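Acyl-CoA dehydrogenase FadE3 (PDB 4IV6) is a flavoprotein of the acyl-CoA dehydrogenase family, found as an assembly of four chains and modelled with dihydroflavine-adenine dinucleotide. Local coordinates at residues B[40-44]-B[82-88]; B[48-54]-B[115-121]; B[136-142]-B[169-175]; B[185-189]-B[221-227]; B[191-195]-B[218-222]. One frame throughout, in Å; residues are numbered along the deposited sequence.

Interaction 1 (B[40-44]-B[82-88]); sequences PEELI and WMSLAGA
Pro40 packs obliquely on the six-membered ring of Trp82, with Pro40 CB 3.7 Å from Trp82 CZ3 and Pro40 CG 3.8 Å from Leu85 CD2. Pro40 (phi/psi -83/73) is the N-cap of helix 41-50, and its carbonyl O accepts from Ile44 N at 3.0 Å. Opposite it, Trp82 is extended (-166/114) between helices 68-81 and 83-102; its CA-to-CB bond points toward 40-44 and chi1 is t, which brings CZ3 of the indole to Pro40. The closest CA pair is Ile44 with Leu85, at 7.4 Å, so side chains fill the gap. Leu43 (m, t) places CD1 4.3 Å from Trp82 CZ3, at the ring edge, and 4.3 Å from Leu85 CD1. Ile44, also m, t, reaches Leu85 CD2 with CG1 at 4.4 Å and Ala88 CB with CD1 at 4.2 Å. The contacts all join apolar side chains, and 217 Å² is buried. Val26 and Leu33 add to the packing around Trp82, making this helix-to-helix core packing in the all-helical N-terminal domain of the acyl-CoA dehydrogenase fold.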
# COMPACT_ATOMS: atom_id res chain seq x y z
N PRO B 40 23.07 27.51 8.68
CA PRO B 40 22.37 28.72 8.26
C PRO B 40 22.31 29.77 9.38
O PRO B 40 21.26 30.02 9.98
CB PRO B 40 20.99 28.21 7.89
CG PRO B 40 20.78 27.03 8.76
CD PRO B 40 22.14 26.42 9.02
N GLU B 41 23.45 30.39 9.65
CA GLU B 41 23.57 31.27 10.79
C GLU B 41 22.66 32.50 10.69
O GLU B 41 22.00 32.86 11.65
CB GLU B 41 25.03 31.65 10.99
CG GLU B 41 25.22 32.48 12.24
CD GLU B 41 26.64 32.90 12.48
OE1 GLU B 41 27.45 32.93 11.53
OE2 GLU B 41 26.93 33.21 13.63
N GLU B 42 22.58 33.10 9.51
CA GLU B 42 21.75 34.28 9.30
C GLU B 42 20.26 33.96 9.46
O GLU B 42 19.53 34.69 10.13
CB GLU B 42 22.02 34.90 7.92
N LEU B 43 19.81 32.88 8.84
CA LEU B 43 18.42 32.45 8.96
C LEU B 43 18.05 32.16 10.43
O LEU B 43 17.00 32.57 10.91
CB LEU B 43 18.15 31.22 8.07
CG LEU B 43 18.30 31.47 6.56
CD1 LEU B 43 18.09 30.18 5.78
CD2 LEU B 43 17.35 32.55 6.07
N ILE B 44 18.93 31.46 11.14
CA ILE B 44 18.65 31.10 12.52
C ILE B 44 18.59 32.36 13.41
O ILE B 44 17.75 32.46 14.30
CB ILE B 44 19.64 30.03 13.04
CG1 ILE B 44 19.27 28.68 12.41
CG2 ILE B 44 19.57 29.91 14.55
CD1 ILE B 44 20.21 27.55 12.78
N TRP B 82 12.28 24.57 4.87
CA TRP B 82 13.47 23.74 5.06
C TRP B 82 13.33 22.99 6.37
O TRP B 82 13.31 23.61 7.44
CB TRP B 82 14.74 24.59 5.07
CG TRP B 82 16.04 23.87 5.03
CD1 TRP B 82 16.26 22.53 4.80
CD2 TRP B 82 17.34 24.46 5.17
NE1 TRP B 82 17.62 22.28 4.79
CE2 TRP B 82 18.29 23.44 5.03
CE3 TRP B 82 17.78 25.77 5.40
CZ2 TRP B 82 19.66 23.68 5.12
CZ3 TRP B 82 19.15 26.00 5.49
CH2 TRP B 82 20.06 24.95 5.35
N MET B 83 13.21 21.66 6.28
CA MET B 83 12.97 20.81 7.45
C MET B 83 13.97 21.13 8.56
O MET B 83 13.61 21.19 9.74
CB MET B 83 13.08 19.33 7.06
CG MET B 83 12.70 18.35 8.17
SD MET B 83 12.95 16.62 7.72
CE MET B 83 14.74 16.50 7.81
N SER B 84 15.22 21.34 8.15
CA SER B 84 16.31 21.60 9.10
C SER B 84 16.04 22.80 10.04
O SER B 84 16.51 22.82 11.18
CB SER B 84 17.63 21.82 8.34
OG SER B 84 18.03 20.64 7.62
N LEU B 85 15.33 23.82 9.56
CA LEU B 85 15.06 24.98 10.40
C LEU B 85 14.05 24.66 11.51
O LEU B 85 14.16 25.18 12.64
CB LEU B 85 14.60 26.19 9.56
CG LEU B 85 15.60 26.66 8.49
CD1 LEU B 85 15.01 27.86 7.75
CD2 LEU B 85 16.96 27.05 9.07
N ALA B 86 13.09 23.78 11.23
CA ALA B 86 12.21 23.29 12.29
C ALA B 86 13.01 22.42 13.26
O ALA B 86 12.85 22.50 14.48
CB ALA B 86 11.05 22.51 11.69
N GLY B 87 13.91 21.62 12.72
CA GLY B 87 14.76 20.74 13.56
C GLY B 87 15.63 21.55 14.51
O GLY B 87 15.91 21.14 15.63
N ALA B 88 16.04 22.72 14.05
CA ALA B 88 16.88 23.61 14.86
C ALA B 88 16.24 24.00 16.17
O ALA B 88 16.97 24.28 17.14
CB ALA B 88 17.20 24.88 14.07

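Interaction 2 (B[48-54]-B[115-121]); sequences KEIGIFG and MATGELR
Both segments leave a helix through a glycine of positive phi. Helix 41-50 ends at Gly51 (103/12) in a Schellman motif, with Gly51 N bonded to Lys48 O at 3.0 Å, and a further turn brings Gly54 N to Gly51 O, also 3.0 Å. The end of helix 105-116 is followed by Gly118 (81/-2), whose N reaches Met115 O at 3.0 Å, before Leu120 and Arg121 extend. The backbones come close at Gly54 and Ala116 (CA-CA 3.6 Å) and at Lys48 and Gly118 (5.2 Å). There is no room for a CB at Gly54 or Gly118: an ideal CB on Gly118 would lie 2.5 Å from Lys48 CG, and one on Gly54 2.6 Å from Ala116 O. Lys48 (m, t, t, t) runs along this surface and donates from NZ to Gly118 O at 3.1 Å. One water joins Lys48 O (2.9 Å), Phe53 N (3.0 Å) and Ala116 O (2.9 Å); another accepts from Lys48 NZ (3.0 Å) and Arg121 NH1 (2.9 Å). Phe53 (chi1 m) sets CB 3.8 Å from Gly118 CA and CE2 3.6 Å from Arg121 NE, its CZ lying over one face of the guanidinium. Arg121 NH2 bonds onward to Ala88 O in helix 83-102. Two glycine-terminated helix ends thus pack together in the helical N-terminal domain, with the Arg121 side chain about 10 Å from the bound dihydroflavine-adenine dinucleotide.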
# COMPACT_ATOMS: atom_id res chain seq x y z
N LYS B 48 15.64 33.69 15.80
CA LYS B 48 15.73 34.18 17.17
C LYS B 48 14.96 35.52 17.36
O LYS B 48 14.18 35.65 18.31
CB LYS B 48 17.19 34.35 17.57
CG LYS B 48 17.97 33.05 17.63
CD LYS B 48 19.39 33.30 18.08
CE LYS B 48 20.17 32.02 18.00
NZ LYS B 48 21.48 32.14 18.67
N GLU B 49 15.16 36.48 16.47
CA GLU B 49 14.49 37.79 16.56
C GLU B 49 12.96 37.66 16.48
O GLU B 49 12.22 38.34 17.18
CB GLU B 49 15.00 38.71 15.45
CG GLU B 49 16.50 39.02 15.53
CD GLU B 49 17.14 39.55 14.23
OE1 GLU B 49 16.46 39.66 13.17
OE2 GLU B 49 18.36 39.85 14.29
N ILE B 50 12.51 36.79 15.59
CA ILE B 50 11.08 36.48 15.40
C ILE B 50 10.46 35.95 16.70
O ILE B 50 9.28 36.10 16.92
CB ILE B 50 10.91 35.40 14.29
CG1 ILE B 50 11.13 36.02 12.92
CG2 ILE B 50 9.53 34.75 14.32
CD1 ILE B 50 11.05 35.00 11.81
N GLY B 51 11.27 35.32 17.56
CA GLY B 51 10.76 34.70 18.81
C GLY B 51 10.60 33.17 18.75
O GLY B 51 10.01 32.58 19.64
N ILE B 52 11.15 32.52 17.72
CA ILE B 52 10.95 31.08 17.50
C ILE B 52 11.40 30.22 18.71
O ILE B 52 10.80 29.18 19.05
CB ILE B 52 11.70 30.59 16.23
CG1 ILE B 52 11.21 31.26 14.95
CG2 ILE B 52 11.62 29.07 16.07
CD1 ILE B 52 9.75 31.01 14.63
N PHE B 53 12.49 30.64 19.35
CA PHE B 53 13.04 29.89 20.45
C PHE B 53 12.34 30.13 21.79
O PHE B 53 12.70 29.50 22.79
CB PHE B 53 14.56 30.13 20.53
CG PHE B 53 15.30 29.54 19.38
CD1 PHE B 53 15.45 30.24 18.20
CD2 PHE B 53 15.82 28.28 19.45
CE1 PHE B 53 16.11 29.68 17.11
CE2 PHE B 53 16.48 27.70 18.37
CZ PHE B 53 16.62 28.40 17.20
N GLY B 54 11.32 31.01 21.81
CA GLY B 54 10.56 31.34 23.02
C GLY B 54 9.09 31.00 22.90
O GLY B 54 8.28 31.40 23.72
N MET B 115 16.94 31.27 27.01
CA MET B 115 16.38 30.34 26.02
C MET B 115 15.32 30.99 25.14
O MET B 115 15.28 30.77 23.94
CB MET B 115 15.82 29.10 26.70
CG MET B 115 16.93 28.17 27.18
SD MET B 115 16.32 26.75 28.11
CE MET B 115 15.45 25.88 26.80
N ALA B 116 14.47 31.82 25.73
CA ALA B 116 13.37 32.44 24.98
C ALA B 116 13.85 33.32 23.85
O ALA B 116 13.16 33.44 22.85
CB ALA B 116 12.47 33.20 25.91
N THR B 117 15.02 33.93 24.01
CA THR B 117 15.60 34.79 22.98
C THR B 117 16.49 34.06 22.00
O THR B 117 16.92 34.62 20.99
CB THR B 117 16.48 35.89 23.60
OG1 THR B 117 17.56 35.29 24.32
CG2 THR B 117 15.65 36.76 24.53
N GLY B 118 16.77 32.79 22.29
CA GLY B 118 17.73 32.05 21.52
C GLY B 118 19.17 32.32 21.92
O GLY B 118 20.04 31.71 21.36
N GLU B 119 19.43 33.21 22.89
CA GLU B 119 20.80 33.50 23.33
C GLU B 119 21.42 32.22 23.86
O GLU B 119 22.58 31.95 23.59
CB GLU B 119 20.83 34.58 24.41
CG GLU B 119 22.25 34.97 24.82
CD GLU B 119 22.30 35.92 26.01
OE1 GLU B 119 21.39 36.76 26.20
OE2 GLU B 119 23.28 35.81 26.78
N LEU B 120 20.63 31.44 24.60
CA LEU B 120 20.99 30.08 24.96
C LEU B 120 20.07 29.10 24.25
O LEU B 120 18.87 29.23 24.34
CB LEU B 120 20.88 29.89 26.45
CG LEU B 120 21.05 28.46 26.97
CD1 LEU B 120 22.44 27.95 26.71
CD2 LEU B 120 20.75 28.45 28.46
N ARG B 121 20.65 28.11 23.59
CA ARG B 121 19.91 27.02 22.99
C ARG B 121 20.13 25.70 23.72
O ARG B 121 21.21 25.44 24.27
CB ARG B 121 20.34 26.89 21.55
CG ARG B 121 19.72 27.97 20.67
CD ARG B 121 20.29 27.94 19.29
NE ARG B 121 19.90 26.75 18.58
CZ ARG B 121 20.42 26.40 17.41
NH1 ARG B 121 21.32 27.18 16.81
NH2 ARG B 121 20.02 25.28 16.83
O HOH W 1 13.53 33.35 19.94
O HOH W 2 22.62 29.55 17.76

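Interaction 3 (B[136-142]-B[169-175]); sequences QAMRTVA and LMCKTDP
A single parallel beta bridge, reinforced by a lysine, joins two sheets of the middle beta domain of this acyl-CoA dehydrogenase fold: strand 141-145 belongs to the antiparallel sheet and strand 166-172 to the three-stranded mixed one. Val141 pairs with Lys172 at a CA-CA distance of 4.5 Å, and the flanking pairs, Thr140 with Cys171 (5.2 Å) and Ala142 with Thr173 (4.9 Å), advance in the same direction. Two nearly straight bonds define the bridge: Lys172 N to Thr140 O (2.8 Å, 175°) and Ala142 N to Lys172 O (2.9 Å, 169°). Beyond it, Thr173 CA approaches Ala142 O at 3.4 Å in a CA-H...O contact. Between the sheets, Ala142 CB meets Cys171 SG at 3.8 Å, with Leu187 of the adjoining strand packed on both. Met138 (p, t, p) brings its CE 3.6 Å from Met170 CG and its SD 3.7 Å from Cys171 CA. On the more exposed side Val141 CG1 touches Pro175 CG at 4.2 Å. The loop before Val141 curls around the extended Lys172 side chain (m, t, t, t), whose ammonium takes up two of its carbonyls: NZ donates to Gln136 O at 2.8 Å and to Met138 O at 2.9 Å.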
# COMPACT_ATOMS: atom_id res chain seq x y z
N GLN B 136 16.66 1.87 28.33
CA GLN B 136 16.96 1.25 29.62
C GLN B 136 18.35 0.63 29.63
O GLN B 136 18.97 0.52 30.68
CB GLN B 136 15.93 0.15 29.98
CG GLN B 136 16.15 -0.49 31.34
CD GLN B 136 16.10 0.55 32.45
OE1 GLN B 136 15.08 1.21 32.61
NE2 GLN B 136 17.21 0.74 33.18
N ALA B 137 18.84 0.24 28.45
CA ALA B 137 20.16 -0.36 28.34
C ALA B 137 21.28 0.68 28.23
O ALA B 137 22.43 0.29 28.04
CB ALA B 137 20.22 -1.29 27.14
N MET B 138 20.97 1.97 28.37
CA MET B 138 21.97 3.01 28.18
C MET B 138 23.15 2.84 29.14
O MET B 138 23.00 2.31 30.25
CB MET B 138 21.36 4.40 28.34
CG MET B 138 20.89 4.76 29.77
SD MET B 138 20.36 6.49 29.92
CE MET B 138 18.91 6.50 28.90
N ARG B 139 24.30 3.30 28.70
CA ARG B 139 25.55 3.13 29.44
C ARG B 139 26.00 4.43 30.12
O ARG B 139 26.85 4.40 31.02
CB ARG B 139 26.61 2.59 28.48
CG ARG B 139 26.25 1.20 27.93
CD ARG B 139 27.26 0.75 26.90
NE ARG B 139 28.61 0.67 27.46
CZ ARG B 139 29.72 0.40 26.78
NH1 ARG B 139 29.68 0.15 25.46
NH2 ARG B 139 30.89 0.35 27.42
N THR B 140 25.41 5.56 29.74
CA THR B 140 25.81 6.82 30.35
C THR B 140 25.34 6.87 31.79
O THR B 140 24.14 6.75 32.08
CB THR B 140 25.34 8.03 29.55
OG1 THR B 140 25.80 7.96 28.17
CG2 THR B 140 25.85 9.30 30.17
N VAL B 141 26.29 7.08 32.69
CA VAL B 141 26.06 7.09 34.13
C VAL B 141 26.47 8.42 34.74
O VAL B 141 27.41 9.08 34.27
CB VAL B 141 26.86 5.98 34.87
CG1 VAL B 141 26.36 4.61 34.49
CG2 VAL B 141 28.37 6.09 34.61
N ALA B 142 25.76 8.81 35.81
CA ALA B 142 26.09 9.99 36.56
C ALA B 142 26.13 9.60 38.02
O ALA B 142 25.11 9.26 38.61
CB ALA B 142 25.07 11.07 36.30
N LEU B 169 20.32 15.73 29.49
CA LEU B 169 20.99 14.45 29.33
C LEU B 169 20.27 13.38 30.12
O LEU B 169 20.23 13.46 31.35
CB LEU B 169 22.42 14.54 29.84
CG LEU B 169 23.29 13.30 29.67
CD1 LEU B 169 23.64 13.06 28.20
CD2 LEU B 169 24.57 13.46 30.46
N MET B 170 19.74 12.36 29.45
CA MET B 170 19.14 11.23 30.15
C MET B 170 20.26 10.26 30.45
O MET B 170 21.01 9.87 29.54
CB MET B 170 18.04 10.58 29.33
CG MET B 170 17.29 9.48 30.07
SD MET B 170 15.98 8.70 29.07
CE MET B 170 14.70 9.90 29.21
N CYS B 171 20.38 9.91 31.72
CA CYS B 171 21.51 9.10 32.20
C CYS B 171 21.13 8.31 33.44
O CYS B 171 20.10 8.57 34.05
CB CYS B 171 22.71 9.99 32.46
SG CYS B 171 22.40 11.35 33.60
N LYS B 172 21.93 7.31 33.79
CA LYS B 172 21.68 6.48 34.95
C LYS B 172 22.33 7.07 36.19
O LYS B 172 23.56 7.02 36.34
CB LYS B 172 22.16 5.04 34.72
CG LYS B 172 21.29 4.25 33.72
CD LYS B 172 21.81 2.85 33.48
CE LYS B 172 20.83 2.05 32.64
NZ LYS B 172 21.39 0.81 32.08
N THR B 173 21.50 7.60 37.08
CA THR B 173 21.96 8.04 38.41
C THR B 173 22.08 6.87 39.36
O THR B 173 22.80 6.97 40.34
CB THR B 173 21.08 9.14 39.04
OG1 THR B 173 19.69 8.82 38.87
CG2 THR B 173 21.40 10.49 38.37
N ASP B 174 21.37 5.78 39.09
CA ASP B 174 21.59 4.54 39.84
C ASP B 174 21.50 3.35 38.90
O ASP B 174 20.40 2.85 38.64
CB ASP B 174 20.58 4.41 40.98
CG ASP B 174 20.77 3.13 41.79
OD1 ASP B 174 21.79 2.43 41.62
OD2 ASP B 174 19.87 2.81 42.60
N PRO B 175 22.65 2.86 38.41
CA PRO B 175 22.60 1.72 37.50
C PRO B 175 22.13 0.41 38.15
O PRO B 175 21.81 -0.53 37.44
CB PRO B 175 24.04 1.61 36.96
CG PRO B 175 24.89 2.51 37.78
CD PRO B 175 23.99 3.47 38.50
O HOH W 3 19.09 -0.97 33.58
O HOH W 4 23.57 -0.72 30.54
O HOH W 5 24.35 9.18 41.44

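Interaction 4 (B[185-189]-B[221-227]); sequences SILLV and VPVSSLL
Apolar side chains pack on both sides of the paired backbones in this fully buried contact. On one side Leu187 (m, t) sets CD2 3.8 Å from Leu226 CD1 and CD1 4.3 Å from Val221 CG2, while Val189 CG1 meets Val221 CG1 at 4.1 Å. On the other, Leu227 (t, p) packs against two residues, its CD2 4.0 Å from Ile186 CG2 and its CD1 4.3 Å from Leu188 CD1. Between these two clusters the backbones make one antiparallel bridge: Leu187 and Leu226 are a non-hydrogen-bonded pair, CA atoms 4.5 Å apart, flanked by Leu188 N to Ser225 O (2.8 Å, 178°) and Leu227 N to Ile186 O (2.9 Å, 165°). A 3-10 turn at 223-225 swings the chain from strand 219-222 into this pairing; Pro222 O closes it, accepting from Ser225 N at 2.9 Å and from Ser225 OG (chi1 p) at 2.7 Å. At the far end a water accepts from Ile186 N (2.9 Å) and lies 2.8 Å from Leu227 O. Strand 184-190 has 166-172 along one edge and the 225-227 loop along the other, while Leu98, Leu99 and Phe102 of helix 83-102 touch Leu188 or Leu227, seating the beta domain against the helical one.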
# COMPACT_ATOMS: atom_id res chain seq x y z
N SER B 185 17.55 9.36 35.28
CA SER B 185 17.21 10.73 35.54
C SER B 185 17.60 11.59 34.37
O SER B 185 18.27 11.13 33.45
CB SER B 185 17.94 11.24 36.80
OG SER B 185 17.72 10.36 37.89
N ILE B 186 17.20 12.85 34.42
CA ILE B 186 17.62 13.83 33.43
C ILE B 186 18.42 14.93 34.14
O ILE B 186 17.98 15.45 35.16
CB ILE B 186 16.42 14.41 32.71
CG1 ILE B 186 15.75 13.32 31.84
CG2 ILE B 186 16.85 15.60 31.85
CD1 ILE B 186 14.42 13.77 31.25
N LEU B 187 19.59 15.23 33.60
CA LEU B 187 20.44 16.29 34.13
C LEU B 187 20.57 17.37 33.08
O LEU B 187 20.68 17.06 31.88
CB LEU B 187 21.84 15.77 34.50
CG LEU B 187 22.01 14.58 35.47
CD1 LEU B 187 23.49 14.41 35.82
CD2 LEU B 187 21.21 14.73 36.73
N LEU B 188 20.55 18.62 33.52
CA LEU B 188 20.75 19.76 32.64
C LEU B 188 22.24 20.07 32.65
O LEU B 188 22.74 20.63 33.58
CB LEU B 188 19.95 20.97 33.15
CG LEU B 188 18.47 20.69 33.40
CD1 LEU B 188 17.79 21.86 34.05
CD2 LEU B 188 17.81 20.35 32.09
N VAL B 189 22.93 19.69 31.60
CA VAL B 189 24.39 19.73 31.52
C VAL B 189 24.86 20.86 30.62
O VAL B 189 24.50 20.93 29.45
CB VAL B 189 24.88 18.40 30.92
CG1 VAL B 189 26.40 18.36 30.81
CG2 VAL B 189 24.36 17.26 31.80
N VAL B 221 29.42 17.93 36.98
CA VAL B 221 28.40 18.97 37.04
C VAL B 221 27.87 19.01 38.47
O VAL B 221 27.92 18.02 39.17
CB VAL B 221 27.25 18.72 36.06
CG1 VAL B 221 27.78 18.65 34.64
CG2 VAL B 221 26.47 17.45 36.41
N PRO B 222 27.38 20.16 38.92
CA PRO B 222 26.85 20.17 40.26
C PRO B 222 25.55 19.38 40.36
O PRO B 222 24.83 19.21 39.35
CB PRO B 222 26.63 21.67 40.55
CG PRO B 222 26.67 22.36 39.25
CD PRO B 222 27.37 21.47 38.27
N VAL B 223 25.25 18.87 41.56
CA VAL B 223 24.03 18.06 41.76
C VAL B 223 22.76 18.83 41.49
O VAL B 223 21.74 18.24 41.13
CB VAL B 223 23.94 17.34 43.13
CG1 VAL B 223 25.05 16.30 43.23
CG2 VAL B 223 23.99 18.32 44.31
N SER B 224 22.84 20.17 41.57
CA SER B 224 21.71 21.04 41.20
C SER B 224 21.34 20.95 39.71
O SER B 224 20.30 21.46 39.30
CB SER B 224 22.04 22.49 41.59
OG SER B 224 23.08 23.01 40.78
N SER B 225 22.16 20.29 38.90
CA SER B 225 21.82 20.07 37.49
C SER B 225 20.66 19.10 37.30
O SER B 225 20.10 19.03 36.21
CB SER B 225 23.03 19.53 36.72
OG SER B 225 23.41 18.27 37.22
N LEU B 226 20.33 18.34 38.34
CA LEU B 226 19.23 17.38 38.28
C LEU B 226 17.96 18.09 37.91
O LEU B 226 17.64 19.14 38.47
CB LEU B 226 19.04 16.67 39.63
CG LEU B 226 17.85 15.70 39.70
CD1 LEU B 226 17.97 14.52 38.72
CD2 LEU B 226 17.66 15.21 41.11
N LEU B 227 17.22 17.55 36.95
CA LEU B 227 15.91 18.12 36.61
C LEU B 227 14.90 17.59 37.61
O LEU B 227 14.61 16.41 37.62
CB LEU B 227 15.50 17.75 35.19
CG LEU B 227 14.10 18.23 34.75
CD1 LEU B 227 14.06 19.74 34.59
CD2 LEU B 227 13.72 17.54 33.45
O HOH W 6 15.21 14.02 36.22

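Interaction 5 (B[191-195]-B[218-222]); sequences KVPGF and DARVP
A residue with left-handed backbone angles, Asp218 (phi/psi 50/42), sits at the corner next to strand 219-222; together with Ala219 it faces Ile151 of strand 148-159, a G1 beta bulge. Against this bulged strand lies a type II beta turn, Val192 to Phe195, linking strands 184-190 and 195-200 in the beta-sheet middle domain. Phe195 N closes the turn on Val192 O at 3.1 Å. Gly194, its third residue, has phi/psi 100/-9, angles at which a CB would be jammed against the carbonyl of Pro193; that CB would also lie only 3.1 Å from Ala219 CA. The backbones are nearest at Gly194 and Ala219, with CA atoms 4.4 Å apart, yet they exchange no direct hydrogen bond. The CA-to-CB bond of Val192 points toward the strand, and with chi1 m its CG2 lies 4.0 Å from Val221 CG1, 4.3 Å from Ala219 CB and 3.7 Å from Arg220 O. Ala219 CB also packs 3.9 Å from Gly194 O. On the outer side Arg220 NH2 forms a salt bridge with Asp218 OD1 at 3.5 Å, and its NH1 forms another with Asp145. The 192 Å² contact is thus a small apolar patch beside a single bridging water, which donates to Pro193 O at 2.7 Å and accepts from Arg220 N at 3.1 Å.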
# COMPACT_ATOMS: atom_id res chain seq x y z
N LYS B 191 28.32 22.95 28.94
CA LYS B 191 29.56 22.55 28.28
C LYS B 191 30.78 22.59 29.24
O LYS B 191 31.61 23.49 29.17
CB LYS B 191 29.80 23.42 27.04
CG LYS B 191 28.75 23.26 25.93
CD LYS B 191 28.86 21.91 25.24
CE LYS B 191 27.67 21.60 24.34
NZ LYS B 191 27.65 22.45 23.13
N VAL B 192 30.86 21.61 30.13
CA VAL B 192 31.88 21.52 31.15
C VAL B 192 33.10 20.71 30.67
O VAL B 192 33.01 19.98 29.68
CB VAL B 192 31.30 20.88 32.43
CG1 VAL B 192 30.13 21.71 32.92
CG2 VAL B 192 30.87 19.44 32.17
N PRO B 193 34.24 20.85 31.37
CA PRO B 193 35.39 20.03 31.04
C PRO B 193 35.02 18.54 31.09
O PRO B 193 34.32 18.12 31.99
CB PRO B 193 36.42 20.42 32.13
CG PRO B 193 36.07 21.85 32.45
CD PRO B 193 34.55 21.86 32.40
N GLY B 194 35.40 17.79 30.07
CA GLY B 194 35.08 16.37 30.02
C GLY B 194 33.88 16.06 29.12
O GLY B 194 33.58 14.90 28.87
N PHE B 195 33.18 17.10 28.66
CA PHE B 195 32.02 16.92 27.78
C PHE B 195 32.50 17.28 26.37
O PHE B 195 32.64 18.46 26.05
CB PHE B 195 30.88 17.84 28.26
CG PHE B 195 29.63 17.83 27.41
CD1 PHE B 195 29.53 17.11 26.23
CD2 PHE B 195 28.57 18.62 27.79
CE1 PHE B 195 28.38 17.15 25.47
CE2 PHE B 195 27.41 18.67 27.05
CZ PHE B 195 27.32 17.93 25.88
N ASP B 218 34.70 11.68 32.92
CA ASP B 218 34.90 12.27 34.25
C ASP B 218 34.34 13.69 34.28
O ASP B 218 34.94 14.61 34.85
CB ASP B 218 36.40 12.26 34.60
CG ASP B 218 36.68 12.54 36.08
OD1 ASP B 218 36.04 11.92 36.95
OD2 ASP B 218 37.57 13.36 36.36
N ALA B 219 33.16 13.86 33.68
CA ALA B 219 32.59 15.22 33.48
C ALA B 219 31.77 15.60 34.69
O ALA B 219 30.72 14.99 34.98
CB ALA B 219 31.72 15.26 32.24
N ARG B 220 32.25 16.62 35.40
CA ARG B 220 31.66 17.04 36.67
C ARG B 220 30.63 18.15 36.49
O ARG B 220 30.93 19.17 35.90
CB ARG B 220 32.75 17.54 37.62
CG ARG B 220 33.91 16.57 37.80
CD ARG B 220 34.82 17.05 38.93
NE ARG B 220 34.54 16.27 40.12
CZ ARG B 220 34.96 15.02 40.26
NH1 ARG B 220 34.66 14.35 41.36
NH2 ARG B 220 35.67 14.44 39.29
N VAL B 221 29.42 17.93 36.98
CA VAL B 221 28.40 18.97 37.04
C VAL B 221 27.87 19.01 38.47
O VAL B 221 27.92 18.02 39.17
CB VAL B 221 27.25 18.72 36.06
CG1 VAL B 221 27.78 18.65 34.64
CG2 VAL B 221 26.47 17.45 36.41
N PRO B 222 27.38 20.16 38.92
CA PRO B 222 26.85 20.17 40.26
C PRO B 222 25.55 19.38 40.36
O PRO B 222 24.83 19.21 39.35
CB PRO B 222 26.63 21.67 40.55
CG PRO B 222 26.67 22.36 39.25
CD PRO B 222 27.37 21.47 38.27
O HOH W 7 33.78 19.13 34.49

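Overall arrangement
The five contacts form two groups. Interactions 1 and 2, 13 Å apart between centres, share helix 41-50 in the N-terminal helical domain; their segments alternate along the chain, and Ala88 O to Arg121 NH2, 3.2 Å, probably hydrogen-bonds them. Interactions 3, 4 and 5 follow in the beta domain. Interaction 3 meets interaction 4 through neighbouring strands 166-172 and 184-190, centres 12 Å apart, with Leu169 N 2.8 Å from Leu187 O. Interactions 4 and 5, 11 Å apart, share Val221 and Pro222. Centres of interactions 1 and 2 lie about 22 to 31 Å from those of the other three, without touching: separate packing sites, although interaction 4 also touches helix 83-102 of interaction 1.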